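Local atomic coordinates of putative cell surface protein (PDB entry 4OFQ), a protein that probably acts as a surface adhesin of Streptococcus pyogenes, here represented by the C-terminal domain of the antigen I/II-family protein AspA. Residues A[225-231]-A[302-308]; A[33-37]-A[332-336]; A[275-280]-A[292-298]; A[221-226]-A[328-332]. All coordinates share one frame; numbering follows the deposited sequence.

Interaction 1: residues A[225-231]-A[302-308]; sequences VVPTNRG and VVRSSEF
Val226 and Phe308 pair their backbones in a single antiparallel bridge: Val226 N bonds Phe308 O (2.7 Å) and Phe308 N bonds Val226 O (3.0 Å). Farther along, the guanidinium of Arg230 lies against the type I turn 303-306. Its NH1 bonds Ser306 O at 2.7 Å across the contact and Pro227 O at 3.0 Å in its own loop, both acceptors lying in the guanidinium plane. NH2 also donates to a water that bonds Val302 O, and Arg304 CA lies over one face of the group. The Arg230 side chain, extended from CG to NE, brings these donors to the turn carbonyls. A second water accepts from Thr228 N and donates to Glu307 OE2, while Thr228 CG2 packs 3.2 Å from Ser305 O. Arg304 crosses Arg230 and lays its guanidinium over Gly231 C; its charge is met by Asp233 and Asp22, and a third water ties its NH1 to Arg230 O. The two loops thus join strand 216-222 to the approach of strand 310-318, with Ser306 OG bonded to Thr262 N in strand 261-262, Phe308 packed on helix 296-299, and Asn229 and Gly231 bonded to Ser32 of strand 32-33.

Interaction 2: residues A[33-37]-A[332-336]; sequences VLPNS and VNGNP
Asn36 and Asn335 meet from opposite directions, their amide planes turned 43° apart, and exchange hydrogen bonds. Asn36 N donates to a lone pair of Asn335 OD1 (3.0 Å), in the plane of that carbonyl, and Asn335 ND2 returns a weak, bent bond to Asn36 OD1 (2.9 Å). The other end of the Asn36 amide reaches past its partner: ND2 gives Asn333 O an almost straight bond of 3.0 Å, with the acceptor in the amide plane, and a water links the same nitrogen to Gly334 O. With CG set between its backbone N and carbonyl carbon (chi1 69°), Asn36 holds both amide atoms against the opposing turn. Apolar atoms close the flank, as Leu34 CB lies 3.5 Å from Asn335 ND2, Leu34 CD1 touches Asn333 CB, and the Pro35 ring rests beside Asn335 OD1.

Behind this layer, Asn335 ND2 also bonds Val332 O (3.0 Å), which fixes the rotation of its amide. The opposite loop is braced by Ser37 OG, which accepts from Leu34 N (2.8 Å). Asn333 is held in turn by Thr235, Glu236 and Asp233. The arrangement is a meeting of two beta turns, type I at 34-37 and type I' at 332-335, the latter being the tight connection of the hairpin between strands 323-332 and 335-338. It joins the regions assigned to the C2-terminal and C-terminal families of antigen I/II proteins.

Interaction 3: residues A[275-280]-A[292-298]; sequences LAKYTE and LAFKQDF
Tyr278 and Phe298 form an offset stack, with ring centroids 4.1 Å apart and planes only 18° from parallel. Tyr278 CB lies over the same Phe298 face, 3.8 Å from its centroid, so the contact runs from the root of the tyrosine into its ring. Lys277 CG covers the opposite face of the tyrosine. Phe298 reaches the stack with CG anti to its backbone N (chi1 172°), which swings the ring out from the start of helix 296-299. A second tight cluster forms round Phe294: Thr279 CG2 sits almost on the ring normal, 3.5 Å from the centroid, and Leu275 CD1 meets the ring edge at CZ (3.6 Å). Leu292 CD2 then packs against the same threonine methyl. Thr279 OG1 turns away from the ring and bonds Ala276 O, which also accepts from Thr279 N. Phe294 in turn meets Phe308 edge-to-face, and Leu292 and Leu275 continue onto strand 248-257.

The other side is looser and more polar. Lys295, extended beyond CG, runs alongside the backbone of residues 277-279, and its NZ bonds Lys277 O (3.1 Å) from above the carbonyl plane. Glu280 crosses this chain at about a right angle, its OE2 staying 5.2 Å from Lys295 NZ without forming a salt bridge.

Glu280 and Ala293 pair the strand backbones by two bonds, and Lys295 N to Tyr278 O continues the pairing just past the strand ends. This is the open end of an antiparallel beta hairpin, strands 279-284 and 289-294, flanked by a 3-10 turn on one arm and a short helix on the other.

Interaction 4: residues A[221-226]-A[328-332]; sequences LEGWVV and YTLYV
The backbones of 221-226 and 328-332 run in nearly the same direction, 16° apart, but stand about 7 Å from each other at their nearest alpha carbons, Gly223 to Leu330 (6.9 Å), so the contact is made by side chains. Tyr328 makes the broadest contact. Leu221 CB lies over the centre of its ring, 3.7 Å from the centroid and 10° off the normal, while Leu221 CD1 and CD2 spread toward the CG end of the ring and Tyr328 CB. At the far end the phenol meets backbone: Tyr328 OH gives a weak hydrogen bond to Glu222 O (2.8 Å), an acceptor in the plane of the ring at its edge. The same hydroxyl passes close to Gly223 CA.

Farther along, Leu330 CD2 touches the backbone at Trp224 N (3.4 Å) and also Trp224 CB. Leu330 CG, anti to its own N (chi1 -176°), sends CD2 toward 223-224. Val332 CG1 then meets the edge of the indole at Trp224 CZ3 (4.2 Å) and, more distantly, Val226 CG2.

Around these residues, Leu221 and Tyr328 also pack on strand 237-242, Tyr328 and Leu330 touch Val193, and Trp224 rests on Ser189 and Leu191. The end of strand 216-222 and the loop after it face strand 323-332 of another sheet through largely buried apolar side chains, as in the core of a beta sandwich.

Overall arrangement
From the N terminus, residues 33-37 come first, and interaction 2 closes the longest loop by pairing them with 332-336. Interaction 4 begins at 221-226 and ends on 328-332, sharing Val332 with interaction 2. Within its loop interaction 1 runs from 225-231 to 302-308, overlapping it at Val225 and Val226, and interaction 3 closes the short hairpin loop within that. The contacts nest and none cross; interactions 1 and 4, and 2 and 4, share end residues. Phe308 of interaction 1 packs on Phe294 and Phe298 of interaction 3, and Leu34 of interaction 2 on Trp224 of interaction 4. Interactions 1, 3 and 4 tie together the C-terminal sandwich; interaction 2 joins it to the preceding region.

Interaction 1: residues A[225-231]-A[302-308]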
loop_
_atom_site.group_PDB
_atom_site.type_symbol
_atom_site.label_atom_id
_atom_site.label_comp_id
_atom_site.label_asym_id
_atom_site.label_seq_id
_atom_site.Cartn_x
_atom_site.Cartn_y
_atom_site.Cartn_z
ATOM N N VAL A 225 6.058 0.897 -14.410
ATOM C CA VAL A 225 7.384 0.646 -13.855
ATOM C C VAL A 225 7.303 0.631 -12.319
ATOM O O VAL A 225 6.862 1.602 -11.699
ATOM C CB VAL A 225 8.395 1.692 -14.316
ATOM C CG1 VAL A 225 9.713 1.485 -13.591
ATOM C CG2 VAL A 225 8.591 1.615 -15.859
ATOM N N VAL A 226 7.713 -0.483 -11.718
ATOM C CA VAL A 226 7.752 -0.608 -10.265
ATOM C C VAL A 226 8.999 0.104 -9.773
ATOM O O VAL A 226 10.107 -0.240 -10.180
ATOM C CB VAL A 226 7.787 -2.087 -9.847
ATOM C CG1 VAL A 226 7.814 -2.235 -8.336
ATOM C CG2 VAL A 226 6.576 -2.812 -10.409
ATOM N N PRO A 227 8.824 1.107 -8.905
ATOM C CA PRO A 227 9.927 1.984 -8.506
ATOM C C PRO A 227 10.777 1.389 -7.409
ATOM O O PRO A 227 10.315 0.486 -6.696
ATOM C CB PRO A 227 9.202 3.215 -7.958
ATOM C CG PRO A 227 7.957 2.622 -7.331
ATOM C CD PRO A 227 7.542 1.518 -8.292
ATOM N N THR A 228 11.995 1.908 -7.262
ATOM C CA THR A 228 12.858 1.509 -6.162
ATOM C C THR A 228 12.417 2.233 -4.901
ATOM O O THR A 228 11.569 3.125 -4.962
ATOM C CB THR A 228 14.345 1.810 -6.437
ATOM O OG1 THR A 228 14.520 3.218 -6.622
ATOM C CG2 THR A 228 14.813 1.085 -7.686
ATOM N N ASN A 229 12.998 1.841 -3.770
ATOM C CA ASN A 229 12.590 2.353 -2.461
ATOM C C ASN A 229 11.102 2.089 -2.186
ATOM O O ASN A 229 10.370 2.945 -1.676
ATOM C CB ASN A 229 12.950 3.834 -2.310
ATOM C CG ASN A 229 13.163 4.240 -0.860
ATOM O OD1 ASN A 229 12.606 5.233 -0.399
ATOM N ND2 ASN A 229 13.966 3.466 -0.135
ATOM N N ARG A 230 10.671 0.890 -2.557
ATOM C CA ARG A 230 9.321 0.429 -2.295
ATOM C C ARG A 230 9.338 -0.456 -1.042
ATOM O O ARG A 230 10.401 -0.936 -0.623
ATOM C CB ARG A 230 8.801 -0.356 -3.500
ATOM C CG ARG A 230 9.688 -1.545 -3.849
ATOM C CD ARG A 230 9.109 -2.314 -4.988
ATOM N NE ARG A 230 9.906 -3.476 -5.346
ATOM C CZ ARG A 230 10.870 -3.463 -6.254
ATOM N NH1 ARG A 230 11.172 -2.332 -6.891
ATOM N NH2 ARG A 230 11.532 -4.580 -6.521
ATOM N N GLY A 231 8.170 -0.662 -0.437
ATOM C CA GLY A 231 8.071 -1.464 0.771
ATOM C C GLY A 231 7.543 -2.878 0.557
ATOM O O GLY A 231 7.027 -3.511 1.489
ATOM N N VAL A 302 13.617 -10.446 -8.053
ATOM C CA VAL A 302 13.894 -9.031 -8.297
ATOM C C VAL A 302 14.088 -8.317 -6.959
ATOM O O VAL A 302 13.214 -8.358 -6.102
ATOM C CB VAL A 302 12.764 -8.358 -9.124
ATOM C CG1 VAL A 302 13.076 -6.880 -9.388
ATOM C CG2 VAL A 302 12.574 -9.088 -10.439
ATOM N N VAL A 303 15.235 -7.673 -6.768
ATOM C CA VAL A 303 15.510 -7.019 -5.486
ATOM C C VAL A 303 14.777 -5.681 -5.332
ATOM O O VAL A 303 14.354 -5.082 -6.315
ATOM C CB VAL A 303 17.031 -6.863 -5.242
ATOM C CG1 VAL A 303 17.680 -8.232 -5.158
ATOM C CG2 VAL A 303 17.680 -6.033 -6.342
ATOM N N ARG A 304 14.610 -5.209 -4.099
ATOM C CA ARG A 304 13.853 -3.977 -3.879
ATOM C C ARG A 304 14.575 -2.728 -4.341
ATOM O O ARG A 304 13.949 -1.706 -4.604
ATOM C CB ARG A 304 13.477 -3.819 -2.409
ATOM C CG ARG A 304 12.121 -4.345 -2.119
ATOM C CD ARG A 304 11.747 -4.130 -0.690
ATOM N NE ARG A 304 11.046 -5.301 -0.201
ATOM C CZ ARG A 304 10.535 -5.405 1.015
ATOM N NH1 ARG A 304 10.632 -4.388 1.870
ATOM N NH2 ARG A 304 9.918 -6.524 1.368
ATOM N N SER A 305 15.894 -2.804 -4.437
ATOM C CA SER A 305 16.665 -1.669 -4.913
ATOM C C SER A 305 16.660 -1.586 -6.438
ATOM O O SER A 305 17.347 -0.737 -7.019
ATOM C CB SER A 305 18.100 -1.758 -4.403
ATOM O OG SER A 305 18.621 -3.039 -4.675
ATOM N N SER A 306 15.900 -2.471 -7.084
ATOM C CA SER A 306 15.793 -2.473 -8.545
ATOM C C SER A 306 14.395 -2.116 -9.027
ATOM O O SER A 306 13.397 -2.569 -8.464
ATOM C CB SER A 306 16.161 -3.846 -9.122
ATOM O OG SER A 306 15.964 -3.874 -10.538
ATOM N N GLU A 307 14.324 -1.308 -10.077
ATOM C CA GLU A 307 13.046 -1.081 -10.754
ATOM C C GLU A 307 12.622 -2.351 -11.481
ATOM O O GLU A 307 13.441 -3.243 -11.697
ATOM C CB GLU A 307 13.160 0.059 -11.766
ATOM C CG GLU A 307 13.425 1.420 -11.150
ATOM C CD GLU A 307 13.228 2.561 -12.139
ATOM O OE1 GLU A 307 13.624 2.402 -13.311
ATOM O OE2 GLU A 307 12.670 3.612 -11.743
ATOM N N PHE A 308 11.350 -2.433 -11.862
ATOM C CA PHE A 308 10.889 -3.529 -12.712
ATOM C C PHE A 308 9.828 -3.017 -13.667
ATOM O O PHE A 308 8.891 -2.333 -13.262
ATOM C CB PHE A 308 10.343 -4.714 -11.888
ATOM C CG PHE A 308 9.875 -5.878 -12.738
ATOM C CD1 PHE A 308 10.774 -6.835 -13.195
ATOM C CD2 PHE A 308 8.542 -6.000 -13.103
ATOM C CE1 PHE A 308 10.353 -7.900 -13.986
ATOM C CE2 PHE A 308 8.109 -7.058 -13.899
ATOM C CZ PHE A 308 9.026 -8.017 -14.337
HETATM O O HOH W 1 12.686 4.132 -9.013
HETATM O O HOH W 2 11.477 -6.787 -4.644
HETATM O O HOH W 3 12.140 -1.723 1.551
#

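Interaction 2: residues A[33-37]-A[332-336]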
loop_
_atom_site.group_PDB
_atom_site.type_symbol
_atom_site.label_atom_id
_atom_site.label_comp_id
_atom_site.label_asym_id
_atom_site.label_seq_id
_atom_site.Cartn_x
_atom_site.Cartn_y
_atom_site.Cartn_z
ATOM N N VAL A 33 4.046 2.173 -1.282
ATOM C CA VAL A 33 3.150 1.029 -1.136
ATOM C C VAL A 33 2.149 1.076 -2.282
ATOM O O VAL A 33 2.173 2.005 -3.086
ATOM C CB VAL A 33 2.399 1.059 0.216
ATOM C CG1 VAL A 33 3.392 1.011 1.369
ATOM C CG2 VAL A 33 1.498 2.324 0.310
ATOM N N LEU A 34 1.269 0.077 -2.347
ATOM C CA LEU A 34 0.297 -0.065 -3.429
ATOM C C LEU A 34 -1.124 0.176 -2.897
ATOM O O LEU A 34 -1.346 0.100 -1.687
ATOM C CB LEU A 34 0.427 -1.469 -4.050
ATOM C CG LEU A 34 1.808 -1.741 -4.657
ATOM C CD1 LEU A 34 1.948 -3.193 -5.105
ATOM C CD2 LEU A 34 2.028 -0.802 -5.836
ATOM N N PRO A 35 -2.085 0.489 -3.791
ATOM C CA PRO A 35 -3.458 0.794 -3.368
ATOM C C PRO A 35 -4.094 -0.288 -2.469
ATOM O O PRO A 35 -4.828 0.014 -1.512
ATOM C CB PRO A 35 -4.205 0.874 -4.695
ATOM C CG PRO A 35 -3.185 1.388 -5.662
ATOM C CD PRO A 35 -1.884 0.759 -5.230
ATOM N N ASN A 36 -3.825 -1.547 -2.787
ATOM C CA ASN A 36 -4.399 -2.649 -2.019
ATOM C C ASN A 36 -3.516 -3.134 -0.865
ATOM O O ASN A 36 -3.791 -4.179 -0.281
ATOM C CB ASN A 36 -4.790 -3.817 -2.952
ATOM C CG ASN A 36 -3.573 -4.531 -3.563
ATOM O OD1 ASN A 36 -2.422 -4.261 -3.201
ATOM N ND2 ASN A 36 -3.834 -5.459 -4.486
ATOM N N SER A 37 -2.442 -2.401 -0.561
ATOM C CA SER A 37 -1.517 -2.788 0.520
ATOM C C SER A 37 -2.186 -2.781 1.891
ATOM O O SER A 37 -3.081 -1.977 2.154
ATOM C CB SER A 37 -0.291 -1.856 0.573
ATOM O OG SER A 37 0.504 -1.977 -0.607
ATOM N N VAL A 332 -0.736 -5.751 -10.951
ATOM C CA VAL A 332 0.533 -5.707 -10.226
ATOM C C VAL A 332 0.243 -6.006 -8.767
ATOM O O VAL A 332 -0.419 -5.205 -8.103
ATOM C CB VAL A 332 1.177 -4.307 -10.299
ATOM C CG1 VAL A 332 2.522 -4.304 -9.567
ATOM C CG2 VAL A 332 1.358 -3.886 -11.745
ATOM N N ASN A 333 0.726 -7.148 -8.269
ATOM C CA ASN A 333 0.413 -7.573 -6.907
ATOM C C ASN A 333 -1.085 -7.442 -6.587
ATOM O O ASN A 333 -1.476 -6.895 -5.566
ATOM C CB ASN A 333 1.281 -6.829 -5.871
ATOM C CG ASN A 333 2.727 -7.328 -5.848
ATOM O OD1 ASN A 333 3.145 -8.086 -6.715
ATOM N ND2 ASN A 333 3.487 -6.908 -4.845
ATOM N N GLY A 334 -1.922 -7.922 -7.499
ATOM C CA GLY A 334 -3.353 -7.917 -7.275
ATOM C C GLY A 334 -4.079 -6.611 -7.567
ATOM O O GLY A 334 -5.311 -6.578 -7.500
ATOM N N ASN A 335 -3.339 -5.548 -7.886
ATOM C CA ASN A 335 -3.964 -4.265 -8.228
ATOM C C ASN A 335 -4.236 -4.207 -9.720
ATOM O O ASN A 335 -3.307 -4.288 -10.512
ATOM C CB ASN A 335 -3.053 -3.086 -7.862
ATOM C CG ASN A 335 -2.766 -3.007 -6.373
ATOM O OD1 ASN A 335 -3.539 -2.423 -5.608
ATOM N ND2 ASN A 335 -1.650 -3.585 -5.958
ATOM N N PRO A 336 -5.508 -4.085 -10.112
ATOM C CA PRO A 336 -5.789 -3.953 -11.546
ATOM C C PRO A 336 -5.565 -2.524 -12.008
ATOM O O PRO A 336 -6.037 -1.590 -11.345
ATOM C CB PRO A 336 -7.276 -4.309 -11.646
ATOM C CG PRO A 336 -7.838 -3.979 -10.309
ATOM C CD PRO A 336 -6.733 -4.218 -9.306
HETATM O O HOH W 4 -6.916 -4.886 -5.409
#

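Interaction 3: residues A[275-280]-A[292-298]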
loop_
_atom_site.group_PDB
_atom_site.type_symbol
_atom_site.label_atom_id
_atom_site.label_comp_id
_atom_site.label_asym_id
_atom_site.label_seq_id
_atom_site.Cartn_x
_atom_site.Cartn_y
_atom_site.Cartn_z
ATOM N N LEU A 275 12.004 -10.943 -22.507
ATOM C CA LEU A 275 11.682 -11.600 -21.239
ATOM C C LEU A 275 10.763 -12.808 -21.384
ATOM O O LEU A 275 10.211 -13.264 -20.391
ATOM C CB LEU A 275 11.039 -10.604 -20.266
ATOM C CG LEU A 275 11.883 -9.376 -19.941
ATOM C CD1 LEU A 275 11.125 -8.422 -19.011
ATOM C CD2 LEU A 275 13.217 -9.785 -19.327
ATOM N N ALA A 276 10.597 -13.327 -22.603
ATOM C CA ALA A 276 9.678 -14.452 -22.827
ATOM C C ALA A 276 9.896 -15.638 -21.887
ATOM O O ALA A 276 8.934 -16.222 -21.384
ATOM C CB ALA A 276 9.729 -14.929 -24.272
ATOM N N LYS A 277 11.154 -15.998 -21.651
ATOM C CA LYS A 277 11.444 -17.194 -20.868
ATOM C C LYS A 277 11.043 -17.070 -19.399
ATOM O O LYS A 277 11.054 -18.058 -18.663
ATOM C CB LYS A 277 12.921 -17.599 -20.995
ATOM C CG LYS A 277 13.916 -16.629 -20.363
ATOM C CD LYS A 277 15.331 -17.075 -20.670
ATOM C CE LYS A 277 16.322 -16.610 -19.630
ATOM N NZ LYS A 277 17.661 -17.265 -19.803
ATOM N N TYR A 278 10.708 -15.855 -18.970
ATOM C CA TYR A 278 10.286 -15.636 -17.590
ATOM C C TYR A 278 8.769 -15.516 -17.506
ATOM O O TYR A 278 8.221 -15.153 -16.462
ATOM C CB TYR A 278 10.932 -14.369 -17.022
ATOM C CG TYR A 278 12.432 -14.332 -17.180
ATOM C CD1 TYR A 278 13.243 -15.250 -16.515
ATOM C CD2 TYR A 278 13.040 -13.374 -17.984
ATOM C CE1 TYR A 278 14.621 -15.213 -16.647
ATOM C CE2 TYR A 278 14.420 -13.333 -18.127
ATOM C CZ TYR A 278 15.204 -14.252 -17.450
ATOM O OH TYR A 278 16.579 -14.221 -17.592
ATOM N N THR A 279 8.088 -15.812 -18.611
ATOM C CA THR A 279 6.646 -15.593 -18.680
ATOM C C THR A 279 5.905 -16.767 -19.304
ATOM O O THR A 279 6.513 -17.704 -19.838
ATOM C CB THR A 279 6.292 -14.342 -19.510
ATOM O OG1 THR A 279 6.712 -14.537 -20.869
ATOM C CG2 THR A 279 6.962 -13.101 -18.942
ATOM N N GLU A 280 4.584 -16.689 -19.241
ATOM C CA GLU A 280 3.712 -17.652 -19.904
ATOM C C GLU A 280 2.630 -16.878 -20.632
ATOM O O GLU A 280 1.978 -16.007 -20.054
ATOM C CB GLU A 280 3.062 -18.597 -18.891
ATOM C CG GLU A 280 4.038 -19.465 -18.111
ATOM C CD GLU A 280 3.386 -20.140 -16.912
ATOM O OE1 GLU A 280 2.136 -20.215 -16.872
ATOM O OE2 GLU A 280 4.124 -20.585 -16.006
ATOM N N LEU A 292 -0.616 -12.537 -20.528
ATOM C CA LEU A 292 0.805 -12.834 -20.359
ATOM C C LEU A 292 1.179 -12.557 -18.909
ATOM O O LEU A 292 1.046 -11.430 -18.428
ATOM C CB LEU A 292 1.676 -12.015 -21.326
ATOM C CG LEU A 292 3.187 -12.282 -21.290
ATOM C CD1 LEU A 292 3.814 -12.092 -22.662
ATOM C CD2 LEU A 292 3.866 -11.361 -20.284
ATOM N N ALA A 293 1.646 -13.588 -18.217
ATOM C CA ALA A 293 1.964 -13.483 -16.795
ATOM C C ALA A 293 3.425 -13.785 -16.525
ATOM O O ALA A 293 3.964 -14.796 -16.996
ATOM C CB ALA A 293 1.087 -14.436 -15.975
ATOM N N PHE A 294 4.066 -12.926 -15.744
ATOM C CA PHE A 294 5.404 -13.246 -15.276
ATOM C C PHE A 294 5.363 -14.380 -14.259
ATOM O O PHE A 294 4.435 -14.470 -13.452
ATOM C CB PHE A 294 6.078 -12.002 -14.711
ATOM C CG PHE A 294 6.770 -11.196 -15.760
ATOM C CD1 PHE A 294 6.087 -10.223 -16.467
ATOM C CD2 PHE A 294 8.106 -11.440 -16.066
ATOM C CE1 PHE A 294 6.729 -9.496 -17.469
ATOM C CE2 PHE A 294 8.750 -10.719 -17.058
ATOM C CZ PHE A 294 8.058 -9.745 -17.757
ATOM N N LYS A 295 6.363 -15.255 -14.303
ATOM C CA LYS A 295 6.414 -16.366 -13.357
ATOM C C LYS A 295 6.776 -15.873 -11.954
ATOM O O LYS A 295 7.678 -15.050 -11.793
ATOM C CB LYS A 295 7.422 -17.411 -13.815
ATOM C CG LYS A 295 7.036 -18.103 -15.113
ATOM C CD LYS A 295 8.247 -18.769 -15.756
ATOM C CE LYS A 295 7.823 -19.559 -16.988
ATOM N NZ LYS A 295 8.999 -20.164 -17.665
ATOM N N GLN A 296 6.097 -16.401 -10.936
ATOM C CA GLN A 296 6.361 -15.972 -9.563
ATOM C C GLN A 296 7.797 -16.222 -9.104
ATOM O O GLN A 296 8.377 -15.395 -8.400
ATOM C CB GLN A 296 5.398 -16.628 -8.572
ATOM C CG GLN A 296 3.964 -16.202 -8.715
ATOM C CD GLN A 296 3.132 -16.584 -7.508
ATOM O OE1 GLN A 296 2.818 -17.761 -7.296
ATOM N NE2 GLN A 296 2.767 -15.586 -6.702
ATOM N N ASP A 297 8.369 -17.362 -9.485
ATOM C CA ASP A 297 9.724 -17.685 -9.040
ATOM C C ASP A 297 10.746 -16.696 -9.615
ATOM O O ASP A 297 11.775 -16.420 -8.986
ATOM C CB ASP A 297 10.090 -19.143 -9.353
ATOM C CG ASP A 297 9.798 -19.525 -10.791
ATOM O OD1 ASP A 297 8.607 -19.712 -11.129
ATOM O OD2 ASP A 297 10.761 -19.645 -11.579
ATOM N N PHE A 298 10.459 -16.163 -10.799
ATOM C CA PHE A 298 11.259 -15.080 -11.365
ATOM C C PHE A 298 11.022 -13.762 -10.623
ATOM O O PHE A 298 11.973 -13.108 -10.177
ATOM C CB PHE A 298 10.971 -14.880 -12.853
ATOM C CG PHE A 298 11.634 -13.650 -13.429
ATOM C CD1 PHE A 298 13.003 -13.615 -13.633
ATOM C CD2 PHE A 298 10.894 -12.527 -13.731
ATOM C CE1 PHE A 298 13.613 -12.485 -14.154
ATOM C CE2 PHE A 298 11.495 -11.400 -14.249
ATOM C CZ PHE A 298 12.859 -11.380 -14.459
#

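Interaction 4: residues A[221-226]-A[328-332]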
loop_
_atom_site.group_PDB
_atom_site.type_symbol
_atom_site.label_atom_id
_atom_site.label_comp_id
_atom_site.label_asym_id
_atom_site.label_seq_id
_atom_site.Cartn_x
_atom_site.Cartn_y
_atom_site.Cartn_z
ATOM N N LEU A 221 1.256 -2.905 -25.129
ATOM C CA LEU A 221 0.720 -2.822 -23.781
ATOM C C LEU A 221 1.852 -2.366 -22.873
ATOM O O LEU A 221 2.743 -3.145 -22.558
ATOM C CB LEU A 221 0.174 -4.183 -23.333
ATOM C CG LEU A 221 -0.662 -4.958 -24.361
ATOM C CD1 LEU A 221 -1.224 -6.271 -23.755
ATOM C CD2 LEU A 221 -1.799 -4.075 -24.905
ATOM N N GLU A 222 1.833 -1.099 -22.474
ATOM C CA GLU A 222 2.953 -0.537 -21.712
ATOM C C GLU A 222 2.759 -0.794 -20.221
ATOM O O GLU A 222 1.828 -0.266 -19.615
ATOM C CB GLU A 222 3.075 0.974 -21.963
ATOM C CG GLU A 222 4.311 1.580 -21.313
ATOM C CD GLU A 222 4.458 3.071 -21.566
ATOM O OE1 GLU A 222 3.610 3.846 -21.072
ATOM O OE2 GLU A 222 5.433 3.464 -22.249
ATOM N N GLY A 223 3.622 -1.615 -19.634
ATOM C CA GLY A 223 3.498 -1.929 -18.212
ATOM C C GLY A 223 3.979 -0.798 -17.315
ATOM O O GLY A 223 4.810 0.025 -17.702
ATOM N N TRP A 224 3.450 -0.759 -16.098
ATOM C CA TRP A 224 3.834 0.261 -15.136
ATOM C C TRP A 224 5.211 -0.104 -14.615
ATOM O O TRP A 224 5.517 -1.281 -14.422
ATOM C CB TRP A 224 2.801 0.301 -13.985
ATOM C CG TRP A 224 3.121 1.242 -12.872
ATOM C CD1 TRP A 224 3.138 2.608 -12.926
ATOM C CD2 TRP A 224 3.451 0.892 -11.519
ATOM N NE1 TRP A 224 3.484 3.128 -11.698
ATOM C CE2 TRP A 224 3.668 2.096 -10.815
ATOM C CE3 TRP A 224 3.577 -0.322 -10.837
ATOM C CZ2 TRP A 224 4.001 2.124 -9.459
ATOM C CZ3 TRP A 224 3.911 -0.296 -9.483
ATOM C CH2 TRP A 224 4.130 0.922 -8.813
ATOM N N VAL A 225 6.058 0.897 -14.410
ATOM C CA VAL A 225 7.384 0.646 -13.855
ATOM C C VAL A 225 7.303 0.631 -12.319
ATOM O O VAL A 225 6.862 1.602 -11.699
ATOM C CB VAL A 225 8.395 1.692 -14.316
ATOM C CG1 VAL A 225 9.713 1.485 -13.591
ATOM C CG2 VAL A 225 8.591 1.615 -15.859
ATOM N N VAL A 226 7.713 -0.483 -11.718
ATOM C CA VAL A 226 7.752 -0.608 -10.265
ATOM C C VAL A 226 8.999 0.104 -9.773
ATOM O O VAL A 226 10.107 -0.240 -10.180
ATOM C CB VAL A 226 7.787 -2.087 -9.847
ATOM C CG1 VAL A 226 7.814 -2.235 -8.336
ATOM C CG2 VAL A 226 6.576 -2.812 -10.409
ATOM N N TYR A 328 -6.334 -2.834 -22.221
ATOM C CA TYR A 328 -5.767 -3.939 -21.462
ATOM C C TYR A 328 -5.717 -3.589 -19.998
ATOM O O TYR A 328 -5.841 -2.420 -19.630
ATOM C CB TYR A 328 -4.393 -4.342 -22.013
ATOM C CG TYR A 328 -3.194 -3.825 -21.254
ATOM C CD1 TYR A 328 -2.668 -2.554 -21.504
ATOM C CD2 TYR A 328 -2.564 -4.627 -20.301
ATOM C CE1 TYR A 328 -1.545 -2.093 -20.797
ATOM C CE2 TYR A 328 -1.472 -4.182 -19.600
ATOM C CZ TYR A 328 -0.956 -2.927 -19.842
ATOM O OH TYR A 328 0.159 -2.505 -19.120
ATOM N N THR A 329 -5.561 -4.611 -19.165
ATOM C CA THR A 329 -5.474 -4.404 -17.734
ATOM C C THR A 329 -4.216 -5.085 -17.247
ATOM O O THR A 329 -3.973 -6.251 -17.564
ATOM C CB THR A 329 -6.689 -5.000 -16.990
ATOM O OG1 THR A 329 -7.881 -4.304 -17.374
ATOM C CG2 THR A 329 -6.504 -4.838 -15.483
ATOM N N LEU A 330 -3.405 -4.348 -16.495
ATOM C CA LEU A 330 -2.220 -4.918 -15.882
ATOM C C LEU A 330 -2.575 -5.215 -14.429
ATOM O O LEU A 330 -3.251 -4.425 -13.776
ATOM C CB LEU A 330 -1.066 -3.912 -15.938
ATOM C CG LEU A 330 0.273 -4.417 -15.417
ATOM C CD1 LEU A 330 0.846 -5.507 -16.351
ATOM C CD2 LEU A 330 1.264 -3.255 -15.220
ATOM N N TYR A 331 -2.139 -6.360 -13.931
ATOM C CA TYR A 331 -2.332 -6.692 -12.522
ATOM C C TYR A 331 -0.960 -6.677 -11.879
ATOM O O TYR A 331 -0.099 -7.457 -12.257
ATOM C CB TYR A 331 -2.986 -8.065 -12.376
ATOM C CG TYR A 331 -4.445 -8.057 -12.780
ATOM C CD1 TYR A 331 -4.816 -8.248 -14.103
ATOM C CD2 TYR A 331 -5.451 -7.830 -11.841
ATOM C CE1 TYR A 331 -6.150 -8.229 -14.486
ATOM C CE2 TYR A 331 -6.777 -7.806 -12.213
ATOM C CZ TYR A 331 -7.122 -8.011 -13.534
ATOM O OH TYR A 331 -8.439 -7.981 -13.916
ATOM N N VAL A 332 -0.736 -5.751 -10.951
ATOM C CA VAL A 332 0.533 -5.707 -10.226
ATOM C C VAL A 332 0.243 -6.006 -8.767
ATOM O O VAL A 332 -0.419 -5.205 -8.103
ATOM C CB VAL A 332 1.177 -4.307 -10.299
ATOM C CG1 VAL A 332 2.522 -4.304 -9.567
ATOM C CG2 VAL A 332 1.358 -3.886 -11.745
#